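Local coordinates for protein phenol hydroxylase component phN (Pseudomonas stutzeri, PDB 3U52) that probably forms the di-iron-bearing subunit of a multicomponent phenol hydroxylase, in which molecular oxygen is used to hydroxylate phenol and related aromatic compounds, at residues D12-L17 with P53-M58; E40-T45 with E252-I257. All blocks are in the same frame, centred on the assembly; numbering follows the deposited sequence.

Contact 1: residues D12-L17 with P53-M58; sequences DKYQYL and PFRLTM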
loop_
_atom_site.group_PDB
_atom_site.type_symbol
_atom_site.label_atom_id
_atom_site.label_comp_id
_atom_site.label_asym_id
_atom_site.label_seq_id
_atom_site.Cartn_x
_atom_site.Cartn_y
_atom_site.Cartn_z
ATOM N N ASP A 12 -7.908 9.244 -34.105
ATOM C CA ASP A 12 -7.368 8.612 -35.294
ATOM C C ASP A 12 -6.027 7.956 -34.981
ATOM O O ASP A 12 -5.691 6.965 -35.600
ATOM C CB ASP A 12 -7.157 9.615 -36.427
ATOM C CG ASP A 12 -8.473 10.139 -37.045
ATOM O OD1 ASP A 12 -9.454 9.366 -37.160
ATOM O OD2 ASP A 12 -8.509 11.343 -37.437
ATOM N N LYS A 13 -5.243 8.544 -34.073
ATOM C CA LYS A 13 -4.004 7.915 -33.630
ATOM C C LYS A 13 -4.292 6.565 -32.970
ATOM O O LYS A 13 -3.635 5.588 -33.279
ATOM C CB LYS A 13 -3.185 8.785 -32.660
ATOM C CG LYS A 13 -1.687 8.310 -32.599
ATOM C CD LYS A 13 -0.897 8.898 -31.460
ATOM C CE LYS A 13 -0.672 10.419 -31.597
ATOM N NZ LYS A 13 0.671 10.783 -32.181
ATOM N N TYR A 14 -5.259 6.521 -32.043
ATOM C CA TYR A 14 -5.566 5.294 -31.320
ATOM C C TYR A 14 -6.056 4.207 -32.299
ATOM O O TYR A 14 -5.692 3.085 -32.174
ATOM C CB TYR A 14 -6.599 5.544 -30.211
ATOM C CG TYR A 14 -6.930 4.279 -29.467
ATOM C CD1 TYR A 14 -8.131 3.607 -29.697
ATOM C CD2 TYR A 14 -6.020 3.751 -28.534
ATOM C CE1 TYR A 14 -8.416 2.425 -29.000
ATOM C CE2 TYR A 14 -6.285 2.598 -27.867
ATOM C CZ TYR A 14 -7.478 1.946 -28.078
ATOM O OH TYR A 14 -7.723 0.778 -27.406
ATOM N N GLN A 15 -6.873 4.563 -33.277
ATOM C CA GLN A 15 -7.256 3.642 -34.330
ATOM C C GLN A 15 -6.079 3.068 -35.112
ATOM O O GLN A 15 -6.033 1.893 -35.392
ATOM C CB GLN A 15 -8.292 4.298 -35.242
ATOM C CG GLN A 15 -9.535 4.539 -34.437
ATOM C CD GLN A 15 -10.772 4.901 -35.241
ATOM O OE1 GLN A 15 -10.715 5.063 -36.460
ATOM N NE2 GLN A 15 -11.914 5.031 -34.540
ATOM N N TYR A 16 -5.107 3.893 -35.440
ATOM C CA TYR A 16 -3.914 3.407 -36.083
ATOM C C TYR A 16 -3.097 2.430 -35.251
ATOM O O TYR A 16 -2.350 1.670 -35.806
ATOM C CB TYR A 16 -3.032 4.576 -36.503
ATOM C CG TYR A 16 -3.247 4.979 -37.952
ATOM C CD1 TYR A 16 -3.807 6.209 -38.285
ATOM C CD2 TYR A 16 -2.869 4.139 -38.979
ATOM C CE1 TYR A 16 -3.988 6.578 -39.647
ATOM C CE2 TYR A 16 -3.041 4.498 -40.312
ATOM C CZ TYR A 16 -3.601 5.693 -40.635
ATOM O OH TYR A 16 -3.752 5.977 -41.958
ATOM N N LEU A 17 -3.191 2.527 -33.933
ATOM C CA LEU A 17 -2.508 1.641 -32.974
ATOM C C LEU A 17 -3.360 0.427 -32.568
ATOM O O LEU A 17 -2.955 -0.350 -31.725
ATOM C CB LEU A 17 -2.152 2.425 -31.708
ATOM C CG LEU A 17 -1.135 3.586 -31.908
ATOM C CD1 LEU A 17 -0.798 4.289 -30.617
ATOM C CD2 LEU A 17 0.121 3.102 -32.584
ATOM N N PRO A 53 -14.822 2.751 -26.759
ATOM C CA PRO A 53 -15.378 3.210 -25.474
ATOM C C PRO A 53 -14.334 3.778 -24.520
ATOM O O PRO A 53 -14.697 4.482 -23.546
ATOM C CB PRO A 53 -16.050 1.970 -24.900
ATOM C CG PRO A 53 -15.340 0.793 -25.559
ATOM C CD PRO A 53 -14.885 1.289 -26.922
ATOM N N PHE A 54 -13.066 3.466 -24.782
ATOM C CA PHE A 54 -11.919 4.014 -24.045
ATOM C C PHE A 54 -10.742 3.840 -24.987
ATOM O O PHE A 54 -10.778 2.959 -25.859
ATOM C CB PHE A 54 -11.638 3.255 -22.728
ATOM C CG PHE A 54 -11.836 1.758 -22.822
ATOM C CD1 PHE A 54 -10.818 0.925 -23.265
ATOM C CD2 PHE A 54 -13.070 1.186 -22.492
ATOM C CE1 PHE A 54 -11.052 -0.498 -23.370
ATOM C CE2 PHE A 54 -13.301 -0.184 -22.610
ATOM C CZ PHE A 54 -12.265 -1.026 -23.041
ATOM N N ARG A 55 -9.709 4.669 -24.806
ATOM C CA ARG A 55 -8.537 4.668 -25.685
ATOM C C ARG A 55 -7.249 4.497 -24.894
ATOM O O ARG A 55 -6.491 5.450 -24.731
ATOM C CB ARG A 55 -8.454 5.954 -26.511
ATOM C CG ARG A 55 -9.621 6.183 -27.444
ATOM C CD ARG A 55 -9.546 7.500 -28.193
ATOM N NE ARG A 55 -10.615 7.534 -29.208
ATOM C CZ ARG A 55 -11.870 7.945 -29.005
ATOM N NH1 ARG A 55 -12.748 7.904 -30.000
ATOM N NH2 ARG A 55 -12.265 8.396 -27.820
ATOM N N LEU A 56 -6.976 3.273 -24.466
ATOM C CA LEU A 56 -5.834 2.955 -23.642
ATOM C C LEU A 56 -4.867 2.031 -24.361
ATOM O O LEU A 56 -5.167 0.848 -24.582
ATOM C CB LEU A 56 -6.317 2.202 -22.411
ATOM C CG LEU A 56 -6.514 2.841 -21.051
ATOM C CD1 LEU A 56 -6.920 1.676 -20.140
ATOM C CD2 LEU A 56 -5.234 3.484 -20.546
ATOM N N THR A 57 -3.705 2.525 -24.717
ATOM C CA THR A 57 -2.746 1.619 -25.332
ATOM C C THR A 57 -2.162 0.702 -24.243
ATOM O O THR A 57 -2.403 0.944 -23.047
ATOM C CB THR A 57 -1.673 2.372 -26.102
ATOM O OG1 THR A 57 -1.087 3.336 -25.227
ATOM C CG2 THR A 57 -2.268 3.056 -27.322
ATOM N N MET A 58 -1.492 -0.380 -24.638
ATOM C CA MET A 58 -1.037 -1.357 -23.655
ATOM C C MET A 58 -0.039 -0.773 -22.627
ATOM O O MET A 58 -0.094 -1.137 -21.463
ATOM C CB MET A 58 -0.463 -2.614 -24.298
ATOM C CG MET A 58 -1.524 -3.561 -24.847
ATOM S SD MET A 58 -2.880 -3.902 -23.693
ATOM C CE MET A 58 -2.126 -4.446 -22.192
HETATM O O HOH W 1 -10.491 0.429 -26.989
HETATM O O HOH W 2 -4.965 -0.842 -26.700
#
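The ring of Tyr14 lies with one face against the backbone and side-chain root of Arg55. Arg55 CA sits almost over the ring centre, 3.7 Å from the centroid of Tyr14 and 10° off its normal, a CH-pi contact, while Arg55 CG reaches on to Tyr14 CD1 at 3.7 Å. The guanidinium plane is turned 79° from the ring, and the aliphatic part of Arg55 does the touching. At the ring edge, close to the plane, the methyl Thr57 CG2 stands 4.0 Å from Tyr14 CD2, and Leu17 CD1 meets the same methyl. With CG anti to the backbone N (chi1 180°), the Tyr14 ring reaches across to residues 54-57. No direct hydrogen bond joins the segments; two waters bind the phenol instead. One donates both to Tyr14 OH, at 2.8 Å, and to Phe54 O. The other accepts a longer bond from Tyr14 OH, at 3.3 Å, and donates to Leu56 O. The hydroxyl thus acts as acceptor and donor at once, and its rotation is probably fixed by the pair. Thr57 OG1 turns to Asp59 at the start of helix 58-81. The short N-terminal helix 10-16 is in this way laid over the strap leading into helix 58-81, and Phe54 and Leu56 continue inward onto Met133 of helix 125-155 and Arg235 of helix 220-250.

Contact 2: residues E40-T45 with E252-I257; sequences EGIKIT and EDNVPI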
loop_
_atom_site.group_PDB
_atom_site.type_symbol
_atom_site.label_atom_id
_atom_site.label_comp_id
_atom_site.label_asym_id
_atom_site.label_seq_id
_atom_site.Cartn_x
_atom_site.Cartn_y
_atom_site.Cartn_z
ATOM N N GLU A 40 -27.186 -15.575 -35.098
ATOM C CA GLU A 40 -28.143 -14.980 -34.144
ATOM C C GLU A 40 -29.187 -14.076 -34.832
ATOM O O GLU A 40 -30.194 -13.693 -34.230
ATOM C CB GLU A 40 -27.384 -14.157 -33.067
ATOM C CG GLU A 40 -26.670 -15.013 -32.026
ATOM C CD GLU A 40 -25.745 -14.168 -31.140
ATOM O OE1 GLU A 40 -24.740 -13.619 -31.650
ATOM O OE2 GLU A 40 -26.029 -14.063 -29.930
ATOM N N GLY A 41 -28.946 -13.743 -36.088
ATOM C CA GLY A 41 -29.824 -12.846 -36.813
ATOM C C GLY A 41 -29.359 -11.418 -36.832
ATOM O O GLY A 41 -29.982 -10.580 -37.493
ATOM N N ILE A 42 -28.286 -11.086 -36.096
ATOM C CA ILE A 42 -27.823 -9.685 -36.031
ATOM C C ILE A 42 -27.052 -9.306 -37.298
ATOM O O ILE A 42 -26.216 -10.063 -37.734
ATOM C CB ILE A 42 -26.927 -9.426 -34.765
ATOM C CG1 ILE A 42 -27.789 -9.544 -33.486
ATOM C CG2 ILE A 42 -26.237 -8.086 -34.878
ATOM C CD1 ILE A 42 -28.801 -8.372 -33.280
ATOM N N LYS A 43 -27.339 -8.131 -37.865
ATOM C CA LYS A 43 -26.714 -7.700 -39.098
ATOM C C LYS A 43 -25.822 -6.526 -38.789
ATOM O O LYS A 43 -26.269 -5.554 -38.167
ATOM C CB LYS A 43 -27.761 -7.268 -40.114
ATOM C CG LYS A 43 -28.785 -8.358 -40.456
ATOM C CD LYS A 43 -29.389 -8.117 -41.857
ATOM C CE LYS A 43 -30.498 -9.103 -42.180
ATOM N NZ LYS A 43 -31.673 -8.813 -41.304
ATOM N N ILE A 44 -24.543 -6.639 -39.182
ATOM C CA ILE A 44 -23.633 -5.539 -39.036
ATOM C C ILE A 44 -23.386 -4.970 -40.418
ATOM O O ILE A 44 -22.975 -5.677 -41.330
ATOM C CB ILE A 44 -22.297 -5.915 -38.340
ATOM C CG1 ILE A 44 -22.553 -6.556 -36.961
ATOM C CG2 ILE A 44 -21.394 -4.624 -38.174
ATOM C CD1 ILE A 44 -23.305 -5.690 -35.983
ATOM N N THR A 45 -23.646 -3.686 -40.538
ATOM C CA THR A 45 -23.520 -2.906 -41.772
ATOM C C THR A 45 -22.099 -2.319 -41.987
ATOM O O THR A 45 -21.623 -2.248 -43.122
ATOM C CB THR A 45 -24.590 -1.816 -41.737
ATOM O OG1 THR A 45 -25.826 -2.369 -42.235
ATOM C CG2 THR A 45 -24.169 -0.575 -42.511
ATOM N N GLU A 252 -32.088 -1.922 -38.904
ATOM C CA GLU A 252 -33.409 -1.912 -38.268
ATOM C C GLU A 252 -33.849 -3.294 -37.887
ATOM O O GLU A 252 -34.560 -3.456 -36.915
ATOM C CB GLU A 252 -34.488 -1.280 -39.160
ATOM C CG GLU A 252 -34.529 -1.845 -40.554
ATOM C CD GLU A 252 -35.576 -1.170 -41.432
ATOM O OE1 GLU A 252 -35.432 0.052 -41.706
ATOM O OE2 GLU A 252 -36.540 -1.869 -41.852
ATOM N N ASP A 253 -33.436 -4.294 -38.646
ATOM C CA ASP A 253 -33.773 -5.670 -38.266
ATOM C C ASP A 253 -33.211 -6.088 -36.875
ATOM O O ASP A 253 -33.746 -7.002 -36.259
ATOM C CB ASP A 253 -33.349 -6.657 -39.343
ATOM C CG ASP A 253 -34.127 -6.460 -40.687
ATOM O OD1 ASP A 253 -35.218 -5.827 -40.702
ATOM O OD2 ASP A 253 -33.627 -6.948 -41.727
ATOM N N ASN A 254 -32.187 -5.372 -36.366
ATOM C CA ASN A 254 -31.571 -5.757 -35.079
ATOM C C ASN A 254 -32.462 -5.374 -33.933
ATOM O O ASN A 254 -32.263 -5.826 -32.815
ATOM C CB ASN A 254 -30.219 -5.094 -34.849
ATOM C CG ASN A 254 -29.179 -5.516 -35.864
ATOM O OD1 ASN A 254 -29.366 -6.500 -36.581
ATOM N ND2 ASN A 254 -28.057 -4.786 -35.910
ATOM N N VAL A 255 -33.435 -4.521 -34.198
ATOM C CA VAL A 255 -34.125 -3.865 -33.074
ATOM C C VAL A 255 -35.006 -4.854 -32.323
ATOM O O VAL A 255 -34.928 -4.907 -31.074
ATOM C CB VAL A 255 -34.898 -2.527 -33.494
ATOM C CG1 VAL A 255 -35.834 -2.058 -32.377
ATOM C CG2 VAL A 255 -33.909 -1.437 -33.857
ATOM N N PRO A 256 -35.862 -5.634 -33.049
ATOM C CA PRO A 256 -36.680 -6.588 -32.275
ATOM C C PRO A 256 -35.878 -7.724 -31.604
ATOM O O PRO A 256 -36.291 -8.224 -30.557
ATOM C CB PRO A 256 -37.638 -7.162 -33.321
ATOM C CG PRO A 256 -36.904 -6.958 -34.624
ATOM C CD PRO A 256 -36.220 -5.649 -34.486
ATOM N N ILE A 257 -34.749 -8.123 -32.191
ATOM C CA ILE A 257 -33.908 -9.157 -31.568
ATOM C C ILE A 257 -33.345 -8.626 -30.232
ATOM O O ILE A 257 -33.358 -9.333 -29.221
ATOM C CB ILE A 257 -32.723 -9.560 -32.495
ATOM C CG1 ILE A 257 -33.264 -10.070 -33.865
ATOM C CG2 ILE A 257 -31.817 -10.593 -31.758
ATOM C CD1 ILE A 257 -32.164 -10.300 -34.918
#
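Asn254 reaches across from segment 252-257 to the extended backbone around Lys43, and each part of its side chain has a partner there. Asn254 CB rests 3.9 Å from Ile42 CD1. Beyond it the amide pairs with both the N-H and the C=O of Lys43: Asn254 OD1 accepts from Lys43 N at 2.9 Å in a nearly straight bond (176°), the donor tilted somewhat from the carbonyl plane. Asn254 ND2 returns a bond to Lys43 O at 3.0 Å, with that oxygen almost in the amide plane. The two bonds set the turn of the amide about CB-CG and define which end is oxygen and which nitrogen; Ile247 O, near the end of helix 220-250, takes a further bond from ND2. Helices 220-250 and 254-283 follow one another through a short turn, and helix 220-250 belongs to the di-iron four-helix bundle of this hydroxylase family, so the amide joins the loop 40-45 to a corner of the helical core. A leucine in place of Asn254 would probably leave the N-H and C=O of Lys43, as well as Ile247 O, without these mates. One residue earlier, Asp253 OD2 offers its anti lone pair to Lys43 NZ in a 2.7 Å salt bridge, met by a lysine chain that bends at its last torsion (chi4 69°). Three residues beyond Asn254, Ile257 CG2 packs on Ile42 CD1, and the methyl Ile257 CD1 lies 3.4 Å from Gly41 O.

Contacts 1 and 2 do not touch: their centres are 27 Å apart and their nearest atoms about 14 Å. Their segments alternate along the chain, so that after helix 10-16 the chain meets residues 252-257 through 40-45 before it returns to helix 10-16 through 53-58. Both lie close to helix 220-250, which carries the iron ligands Glu233 and His236. In contact 1 the Phe54 side chain is about 10 Å from an iron, and this contact also borders another protein chain through Lys13 and Tyr16. A bound xenon lies about 7 Å from the Ile42 side chain in contact 2, which packs on the xenon-pocket residue Phe188, and one about 12 Å from the Phe54 side chain.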